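PDB 1WS6: methyltransferase from Thermus thermophilus, which is probably an S-adenosylmethionine-dependent methyltransferase, transferring a methyl group to a substrate that has not been established here. Local coordinates for residues L46-G51 / A114-P119; V2-G7 / G56-S61; R42-D47 / E65-E70. All blocks are in the same frame, centred on the assembly; numbering follows the deposited sequence.

Overall arrangement
All three contacts are built around strand 44-48 of a Rossmann-like methyltransferase fold and the helix that follows it. Contacts 1 and 3 share Leu46 and Asp47 and lie on the two flanks of that strand, pairing it with strands 111-116 and 65-69; both are mostly buried. In contact 3 backbone hydrogen bonds run along the pairing, whereas in contact 1 the regular pairing gives way to waters and a cluster of proline, phenylalanine and selenomethionine at and just beyond the strand ends. Contact 2 lies farther from the centre and is partly exposed: the N-terminal segment is fastened to helix 54-61 by a carboxylate and a hydroxyl that bind backbone groups.

Contact 1 of 3, residues L46-G51 / A114-P119; sequences LDPFAG and AFMAPP. Unlike the reference sequence in segment 46-51: Pro48 (reference Leu).
Leu46 and Ala114 form a parallel beta bridge between two central strands of a Rossmann-like methyltransferase sheet, and beyond it the chains diverge into loops joined by water and apolar side chains. The strands lie at 24° to each other. Phe115 N donates to Leu46 O over 2.9 Å, nearly along the C=O axis, while the small Ala114 sets its CB 4.1 Å from Leu46 CB on the same sheet face. The next link of a parallel pair needs an N-H on residue 48, but Pro48, which differs from the reference sequence, has none; its CD instead rests 3.0 Å from Phe115 O. Water then takes over: one molecule lies between Pro48 O and Ala117 N, although its very short distance to the nitrogen is doubtful, and a second, 2.7 Å from Phe49 O, is also within bonding distance of Ala117 O and may bridge the two. Asp47 and Phe115 run side by side, OD1 meeting the ring edge in its plane, 3.9 Å from Phe115 CD1; Asp47 OD2 has a weak hydrogen bond to Gly56 N in the first turn of the following helix.

The first loop, Gly51 included, probably belongs to the cofactor-binding region, and the Ala-Pro-Pro run of residues 117-119 probably corresponds to the (N/D)PPY motif of related enzymes. Phe49 joins the two loops. The selenomethionine Met116 reaches its ring at the edge in a Met-aromatic contact; the bend at chi3 (-94°) brings CE against Pro48 CG (3.3 Å) and Phe49 CD1 (3.4 Å), in directions about a right angle apart. Over one face of that ring sits Pro118 CB, a CH-pi contact 3.7 Å from the Phe49 centroid and displaced toward the rim.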
loop_
_atom_site.group_PDB
_atom_site.type_symbol
_atom_site.label_atom_id
_atom_site.label_comp_id
_atom_site.label_asym_id
_atom_site.label_seq_id
_atom_site.Cartn_x
_atom_site.Cartn_y
_atom_site.Cartn_z
ATOM N N LEU A 46 -5.218 1.025 3.464
ATOM C CA LEU A 46 -4.464 2.275 3.529
ATOM C C LEU A 46 -3.128 2.103 2.821
ATOM O O LEU A 46 -2.370 1.181 3.124
ATOM C CB LEU A 46 -4.216 2.653 5.001
ATOM C CG LEU A 46 -3.908 4.106 5.420
ATOM C CD1 LEU A 46 -2.773 4.139 6.436
ATOM C CD2 LEU A 46 -3.545 4.940 4.204
ATOM N N ASP A 47 -2.827 2.984 1.878
ATOM C CA ASP A 47 -1.563 2.881 1.157
ATOM C C ASP A 47 -0.796 4.189 1.135
ATOM O O ASP A 47 -0.903 4.972 0.193
ATOM C CB ASP A 47 -1.798 2.389 -0.276
ATOM C CG ASP A 47 -0.517 2.368 -1.118
ATOM O OD1 ASP A 47 0.594 2.327 -0.546
ATOM O OD2 ASP A 47 -0.620 2.377 -2.366
ATOM N N PRO A 48 -0.025 4.452 2.195
ATOM C CA PRO A 48 0.788 5.668 2.323
ATOM C C PRO A 48 2.016 5.421 1.450
ATOM O O PRO A 48 2.491 4.287 1.357
ATOM C CB PRO A 48 1.126 5.700 3.809
ATOM C CG PRO A 48 1.260 4.227 4.134
ATOM C CD PRO A 48 0.123 3.576 3.370
ATOM N N PHE A 49 2.517 6.468 0.807
ATOM C CA PHE A 49 3.665 6.338 -0.091
ATOM C C PHE A 49 3.231 5.642 -1.359
ATOM O O PHE A 49 4.018 4.960 -2.005
ATOM C CB PHE A 49 4.803 5.542 0.542
ATOM C CG PHE A 49 5.572 6.309 1.554
ATOM C CD1 PHE A 49 5.567 5.928 2.882
ATOM C CD2 PHE A 49 6.298 7.428 1.180
ATOM C CE1 PHE A 49 6.270 6.648 3.825
ATOM C CE2 PHE A 49 7.004 8.153 2.114
ATOM C CZ PHE A 49 6.991 7.764 3.439
ATOM N N ALA A 50 1.962 5.797 -1.703
ATOM C CA ALA A 50 1.461 5.197 -2.923
ATOM C C ALA A 50 2.252 5.924 -3.998
ATOM O O ALA A 50 2.755 7.019 -3.759
ATOM C CB ALA A 50 -0.021 5.481 -3.070
ATOM N N GLY A 51 2.409 5.331 -5.166
ATOM C CA GLY A 51 3.144 6.045 -6.199
ATOM C C GLY A 51 2.122 6.334 -7.270
ATOM O O GLY A 51 1.240 7.178 -7.092
ATOM N N ALA A 114 -2.953 -1.903 6.256
ATOM C CA ALA A 114 -2.157 -0.722 5.964
ATOM C C ALA A 114 -0.847 -1.218 5.362
ATOM O O ALA A 114 -0.012 -1.779 6.065
ATOM C CB ALA A 114 -1.896 0.078 7.236
ATOM N N PHE A 115 -0.701 -1.030 4.052
ATOM C CA PHE A 115 0.484 -1.448 3.313
ATOM C C PHE A 115 1.405 -0.271 3.060
ATOM O O PHE A 115 0.974 0.779 2.581
ATOM C CB PHE A 115 0.084 -2.072 1.970
ATOM C CG PHE A 115 1.247 -2.312 1.034
ATOM C CD1 PHE A 115 1.754 -1.280 0.245
ATOM C CD2 PHE A 115 1.845 -3.560 0.955
ATOM C CE1 PHE A 115 2.843 -1.492 -0.609
ATOM C CE2 PHE A 115 2.933 -3.783 0.105
ATOM C CZ PHE A 115 3.434 -2.748 -0.678
HETATM N N MSE A 116 2.683 -0.454 3.359
HETATM C CA MSE A 116 3.649 0.605 3.153
HETATM C C MSE A 116 4.915 0.137 2.438
HETATM O O MSE A 116 5.634 -0.733 2.923
HETATM C CB MSE A 116 4.004 1.233 4.497
HETATM C CG MSE A 116 5.077 2.286 4.427
HETATM SE SE MSE A 116 5.258 3.233 6.102
HETATM C CE MSE A 116 4.091 4.681 5.675
ATOM N N ALA A 117 5.175 0.719 1.275
ATOM C CA ALA A 117 6.359 0.395 0.496
ATOM C C ALA A 117 7.056 1.704 0.118
ATOM O O ALA A 117 7.043 2.130 -1.040
ATOM C CB ALA A 117 5.971 -0.387 -0.756
ATOM N N PRO A 118 7.669 2.364 1.104
ATOM C CA PRO A 118 8.364 3.626 0.856
ATOM C C PRO A 118 9.677 3.426 0.111
ATOM O O PRO A 118 10.213 2.322 0.073
ATOM C CB PRO A 118 8.567 4.183 2.261
ATOM C CG PRO A 118 8.747 2.961 3.086
ATOM C CD PRO A 118 7.746 1.979 2.525
ATOM N N PRO A 119 10.196 4.490 -0.519
ATOM C CA PRO A 119 11.460 4.360 -1.244
ATOM C C PRO A 119 12.584 3.976 -0.288
ATOM O O PRO A 119 12.822 4.650 0.707
ATOM C CB PRO A 119 11.642 5.739 -1.876
ATOM C CG PRO A 119 10.899 6.643 -0.965
ATOM C CD PRO A 119 9.654 5.854 -0.650
HETATM O O HOH W 1 3.480 2.082 0.019
HETATM O O HOH W 2 5.129 2.696 -2.945
#

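Contact 2 of 3, residues V2-G7 / G56-S61; sequences VRILGG and GLEAAS
Glu58 and Ser61, one helical turn apart on helix 54-61, reach out to the backbone of residues 4-7 and fasten the N-terminal segment to the helix. The bonds of the carboxylate come first. Its CG stands anti to the backbone N and the chain bends at chi2 (70°), which turns the two oxygens toward successive peptide groups. Leu5 N donates almost straight to Glu58 OE1 at 2.6 Å, and Gly6 N to Glu58 OE2 at 2.9 Å along a more bent path; both oxygens use their syn lone pairs. A glutamate suits this place because one flat group can accept two neighbouring N-H groups at once.

A hydroxyl makes the second polar grip. Ser61 OG donates to Gly6 O, in the carbonyl plane and at 2.5 Å, and also takes the N-H of Ala9, so that one small side chain ties Gly6 O and Ala9 N to the helix. Gly7 adds close backbone packing: having no CB to collide with Ser61 O, it can bring its CA to 3.0 Å from Ser61 O in a CA-H...O contact.

The apolar part belongs to Ile4. Its side chain crosses that of Leu57 at about a right angle, with Ile4 CD1 3.9 Å from Leu57 CB, while Ile4 CG2 lies 3.4 Å from Ser61 OG. The Ile4 and Glu58 side chains run past each other in opposite directions. Leu14 of strand 13-14 touches both Ile4 and Leu57, continuing the apolar patch.

Chemically, the buried carboxylate of Glu58 is stabilised by two backbone N-H groups; its ion pair with Arg28 is long and weak, and Glu62 brings a second acid close. That neighbour could raise the proton affinity of the carboxylate, while the two amide donors would favour its charged form.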
loop_
_atom_site.group_PDB
_atom_site.type_symbol
_atom_site.label_atom_id
_atom_site.label_comp_id
_atom_site.label_asym_id
_atom_site.label_seq_id
_atom_site.Cartn_x
_atom_site.Cartn_y
_atom_site.Cartn_z
ATOM N N VAL A 2 3.065 -1.788 -15.828
ATOM C CA VAL A 2 2.521 -2.607 -14.752
ATOM C C VAL A 2 1.004 -2.647 -14.888
ATOM O O VAL A 2 0.377 -1.651 -15.242
ATOM C CB VAL A 2 2.906 -2.054 -13.353
ATOM C CG1 VAL A 2 4.401 -1.764 -13.300
ATOM C CG2 VAL A 2 2.101 -0.818 -13.032
ATOM N N ARG A 3 0.417 -3.806 -14.614
ATOM C CA ARG A 3 -1.024 -3.971 -14.736
ATOM C C ARG A 3 -1.681 -4.418 -13.441
ATOM O O ARG A 3 -1.044 -5.039 -12.584
ATOM C CB ARG A 3 -1.351 -5.008 -15.816
ATOM C CG ARG A 3 -0.870 -4.661 -17.219
ATOM C CD ARG A 3 -1.101 -5.812 -18.195
ATOM N NE ARG A 3 -0.578 -5.514 -19.529
ATOM C CZ ARG A 3 -1.087 -4.595 -20.347
ATOM N NH1 ARG A 3 -2.141 -3.880 -19.983
ATOM N NH2 ARG A 3 -0.531 -4.373 -21.529
ATOM N N ILE A 4 -2.964 -4.085 -13.308
ATOM C CA ILE A 4 -3.743 -4.506 -12.161
ATOM C C ILE A 4 -3.783 -6.019 -12.367
ATOM O O ILE A 4 -3.979 -6.480 -13.485
ATOM C CB ILE A 4 -5.184 -3.948 -12.227
ATOM C CG1 ILE A 4 -5.164 -2.416 -12.154
ATOM C CG2 ILE A 4 -6.028 -4.545 -11.102
ATOM C CD1 ILE A 4 -4.537 -1.856 -10.884
ATOM N N LEU A 5 -3.586 -6.791 -11.309
ATOM C CA LEU A 5 -3.590 -8.246 -11.427
ATOM C C LEU A 5 -4.954 -8.923 -11.352
ATOM O O LEU A 5 -5.180 -9.919 -12.032
ATOM C CB LEU A 5 -2.665 -8.859 -10.368
ATOM C CG LEU A 5 -1.209 -9.019 -10.805
ATOM C CD1 LEU A 5 -0.854 -8.004 -11.890
ATOM C CD2 LEU A 5 -0.314 -8.864 -9.592
ATOM N N GLY A 6 -5.860 -8.397 -10.533
ATOM C CA GLY A 6 -7.174 -9.010 -10.411
ATOM C C GLY A 6 -8.300 -8.037 -10.114
ATOM O O GLY A 6 -8.102 -6.821 -10.117
ATOM N N GLY A 7 -9.492 -8.566 -9.864
ATOM C CA GLY A 7 -10.616 -7.704 -9.560
ATOM C C GLY A 7 -11.188 -6.948 -10.744
ATOM O O GLY A 7 -10.852 -7.224 -11.893
ATOM N N GLY A 56 -2.191 0.239 -4.047
ATOM C CA GLY A 56 -3.473 0.761 -3.609
ATOM C C GLY A 56 -4.600 0.565 -4.625
ATOM O O GLY A 56 -5.758 0.347 -4.251
ATOM N N LEU A 57 -4.279 0.664 -5.912
ATOM C CA LEU A 57 -5.295 0.482 -6.938
ATOM C C LEU A 57 -5.651 -0.997 -7.069
ATOM O O LEU A 57 -6.780 -1.350 -7.437
ATOM C CB LEU A 57 -4.810 1.033 -8.279
ATOM C CG LEU A 57 -4.737 2.563 -8.323
ATOM C CD1 LEU A 57 -4.212 3.037 -9.678
ATOM C CD2 LEU A 57 -6.130 3.133 -8.067
ATOM N N GLU A 58 -4.682 -1.859 -6.767
ATOM C CA GLU A 58 -4.912 -3.292 -6.833
ATOM C C GLU A 58 -5.944 -3.622 -5.758
ATOM O O GLU A 58 -6.868 -4.397 -5.987
ATOM C CB GLU A 58 -3.613 -4.049 -6.572
ATOM C CG GLU A 58 -3.745 -5.566 -6.611
ATOM C CD GLU A 58 -3.992 -6.107 -8.012
ATOM O OE1 GLU A 58 -3.358 -5.610 -8.968
ATOM O OE2 GLU A 58 -4.809 -7.038 -8.156
ATOM N N ALA A 59 -5.786 -3.023 -4.585
ATOM C CA ALA A 59 -6.724 -3.253 -3.492
ATOM C C ALA A 59 -8.115 -2.780 -3.909
ATOM O O ALA A 59 -9.106 -3.483 -3.706
ATOM C CB ALA A 59 -6.270 -2.505 -2.228
ATOM N N ALA A 60 -8.183 -1.589 -4.495
ATOM C CA ALA A 60 -9.455 -1.039 -4.930
ATOM C C ALA A 60 -10.105 -1.969 -5.933
ATOM O O ALA A 60 -11.294 -2.258 -5.846
ATOM C CB ALA A 60 -9.248 0.323 -5.549
ATOM N N SER A 61 -9.315 -2.448 -6.883
ATOM C CA SER A 61 -9.825 -3.340 -7.907
ATOM C C SER A 61 -10.335 -4.635 -7.309
ATOM O O SER A 61 -11.186 -5.303 -7.890
ATOM C CB SER A 61 -8.731 -3.661 -8.926
ATOM O OG SER A 61 -9.203 -4.575 -9.902
#

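Contact 3 of 3, residues R42-D47 / E65-E70; sequences RGRFLD and EAVLVE
Glu65 meets Gly43 and Arg44 at the start of a parallel pair, the two strands of a right-handed beta-alpha-beta crossover whose helix is 54-61. Glu65 N donates to Gly43 O at 3.0 Å and Glu65 O accepts Phe45 N, which approaches from above the carbonyl plane. The extended Glu65 side chain lies across the aliphatic part of Arg44, OE2 3.2 Å from Arg44 CD; the salt bridge to Arg44 NH1 is long at 3.7 Å, and a water 2.6 Å from Glu65 OE2 reaches NH1 only weakly. Arg44 NE goes to Arg110 O and NH2 to Glu109. Ala66, small enough to lie under helix 54-61, sends its CA-H to Phe45 O. Val67 is held from both sides, N to Phe45 O and O to Asp47 N, each bond 2.8 Å. Leu68 shares a sheet face with Asp47, and Val69 closes the pairing with N to Asp47 O at 3.2 Å. Beta-branched Val67 and Val69 fit an extended strand and fill the buried face beside Leu46 CD2, Val69 CG1 coming to 4.0 Å. Five backbone bonds from Gly43 O to Val69 N carry the pairing, while the outer charged pair is loosely coupled.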
loop_
_atom_site.group_PDB
_atom_site.type_symbol
_atom_site.label_atom_id
_atom_site.label_comp_id
_atom_site.label_asym_id
_atom_site.label_seq_id
_atom_site.Cartn_x
_atom_site.Cartn_y
_atom_site.Cartn_z
ATOM N N ARG A 42 -13.134 -8.229 3.063
ATOM C CA ARG A 42 -12.360 -7.046 2.709
ATOM C C ARG A 42 -12.325 -6.015 3.817
ATOM O O ARG A 42 -12.106 -6.343 4.979
ATOM C CB ARG A 42 -12.924 -6.399 1.440
ATOM C CG ARG A 42 -12.879 -7.296 0.207
ATOM C CD ARG A 42 -11.445 -7.641 -0.215
ATOM N NE ARG A 42 -11.438 -8.500 -1.395
ATOM C CZ ARG A 42 -11.632 -9.819 -1.374
ATOM N NH1 ARG A 42 -11.835 -10.448 -0.224
ATOM N NH2 ARG A 42 -11.659 -10.508 -2.507
ATOM N N GLY A 43 -12.542 -4.761 3.443
ATOM C CA GLY A 43 -12.513 -3.675 4.405
ATOM C C GLY A 43 -11.765 -2.480 3.840
ATOM O O GLY A 43 -11.633 -2.349 2.623
ATOM N N ARG A 44 -11.279 -1.604 4.712
ATOM C CA ARG A 44 -10.544 -0.432 4.261
ATOM C C ARG A 44 -9.038 -0.706 4.186
ATOM O O ARG A 44 -8.449 -1.283 5.102
ATOM C CB ARG A 44 -10.837 0.753 5.178
ATOM C CG ARG A 44 -12.303 1.176 5.178
ATOM C CD ARG A 44 -12.429 2.696 5.076
ATOM N NE ARG A 44 -11.623 3.334 6.105
ATOM C CZ ARG A 44 -11.236 4.602 6.092
ATOM N NH1 ARG A 44 -11.580 5.406 5.094
ATOM N NH2 ARG A 44 -10.476 5.053 7.078
ATOM N N PHE A 45 -8.435 -0.275 3.077
ATOM C CA PHE A 45 -7.017 -0.468 2.789
ATOM C C PHE A 45 -6.316 0.890 2.730
ATOM O O PHE A 45 -6.760 1.791 2.031
ATOM C CB PHE A 45 -6.899 -1.217 1.449
ATOM C CG PHE A 45 -5.504 -1.687 1.112
ATOM C CD1 PHE A 45 -4.578 -0.826 0.549
ATOM C CD2 PHE A 45 -5.135 -3.001 1.332
ATOM C CE1 PHE A 45 -3.320 -1.269 0.211
ATOM C CE2 PHE A 45 -3.876 -3.457 0.997
ATOM C CZ PHE A 45 -2.968 -2.592 0.435
ATOM N N LEU A 46 -5.218 1.025 3.464
ATOM C CA LEU A 46 -4.464 2.275 3.529
ATOM C C LEU A 46 -3.128 2.103 2.821
ATOM O O LEU A 46 -2.370 1.181 3.124
ATOM C CB LEU A 46 -4.216 2.653 5.001
ATOM C CG LEU A 46 -3.908 4.106 5.420
ATOM C CD1 LEU A 46 -2.773 4.139 6.436
ATOM C CD2 LEU A 46 -3.545 4.940 4.204
ATOM N N ASP A 47 -2.827 2.984 1.878
ATOM C CA ASP A 47 -1.563 2.881 1.157
ATOM C C ASP A 47 -0.796 4.189 1.135
ATOM O O ASP A 47 -0.903 4.972 0.193
ATOM C CB ASP A 47 -1.798 2.389 -0.276
ATOM C CG ASP A 47 -0.517 2.368 -1.118
ATOM O OD1 ASP A 47 0.594 2.327 -0.546
ATOM O OD2 ASP A 47 -0.620 2.377 -2.366
ATOM N N GLU A 65 -11.792 -0.704 0.152
ATOM C CA GLU A 65 -12.097 0.725 0.143
ATOM C C GLU A 65 -10.698 1.313 0.361
ATOM O O GLU A 65 -10.213 1.408 1.490
ATOM C CB GLU A 65 -13.021 1.090 1.309
ATOM C CG GLU A 65 -13.637 2.479 1.190
ATOM C CD GLU A 65 -14.397 2.911 2.442
ATOM O OE1 GLU A 65 -15.167 2.086 2.986
ATOM O OE2 GLU A 65 -14.230 4.079 2.866
ATOM N N ALA A 66 -10.044 1.688 -0.729
ATOM C CA ALA A 66 -8.678 2.175 -0.655
ATOM C C ALA A 66 -8.449 3.664 -0.472
ATOM O O ALA A 66 -9.119 4.496 -1.065
ATOM C CB ALA A 66 -7.911 1.691 -1.881
ATOM N N VAL A 67 -7.464 3.977 0.355
ATOM C CA VAL A 67 -7.069 5.347 0.619
ATOM C C VAL A 67 -5.589 5.419 0.290
ATOM O O VAL A 67 -4.793 4.727 0.895
ATOM C CB VAL A 67 -7.275 5.726 2.091
ATOM C CG1 VAL A 67 -6.626 7.071 2.381
ATOM C CG2 VAL A 67 -8.752 5.791 2.390
ATOM N N LEU A 68 -5.229 6.253 -0.673
ATOM C CA LEU A 68 -3.841 6.382 -1.087
ATOM C C LEU A 68 -3.303 7.773 -0.803
ATOM O O LEU A 68 -3.873 8.770 -1.249
ATOM C CB LEU A 68 -3.719 6.096 -2.579
ATOM C CG LEU A 68 -4.083 4.684 -3.051
ATOM C CD1 LEU A 68 -5.573 4.418 -2.892
ATOM C CD2 LEU A 68 -3.677 4.540 -4.507
ATOM N N VAL A 69 -2.209 7.844 -0.051
ATOM C CA VAL A 69 -1.619 9.132 0.246
ATOM C C VAL A 69 -0.226 9.175 -0.379
ATOM O O VAL A 69 0.549 8.231 -0.257
ATOM C CB VAL A 69 -1.631 9.419 1.790
ATOM C CG1 VAL A 69 -1.819 8.147 2.557
ATOM C CG2 VAL A 69 -0.373 10.143 2.216
ATOM N N GLU A 70 0.053 10.266 -1.094
ATOM C CA GLU A 70 1.316 10.470 -1.812
ATOM C C GLU A 70 1.626 11.971 -1.855
ATOM O O GLU A 70 0.753 12.781 -2.155
ATOM C CB GLU A 70 1.188 9.895 -3.236
ATOM C CG GLU A 70 2.283 10.305 -4.200
ATOM C CD GLU A 70 3.663 9.957 -3.704
ATOM O OE1 GLU A 70 4.599 10.749 -3.946
ATOM O OE2 GLU A 70 3.827 8.893 -3.072
HETATM O O HOH W 3 -12.581 6.046 2.439
#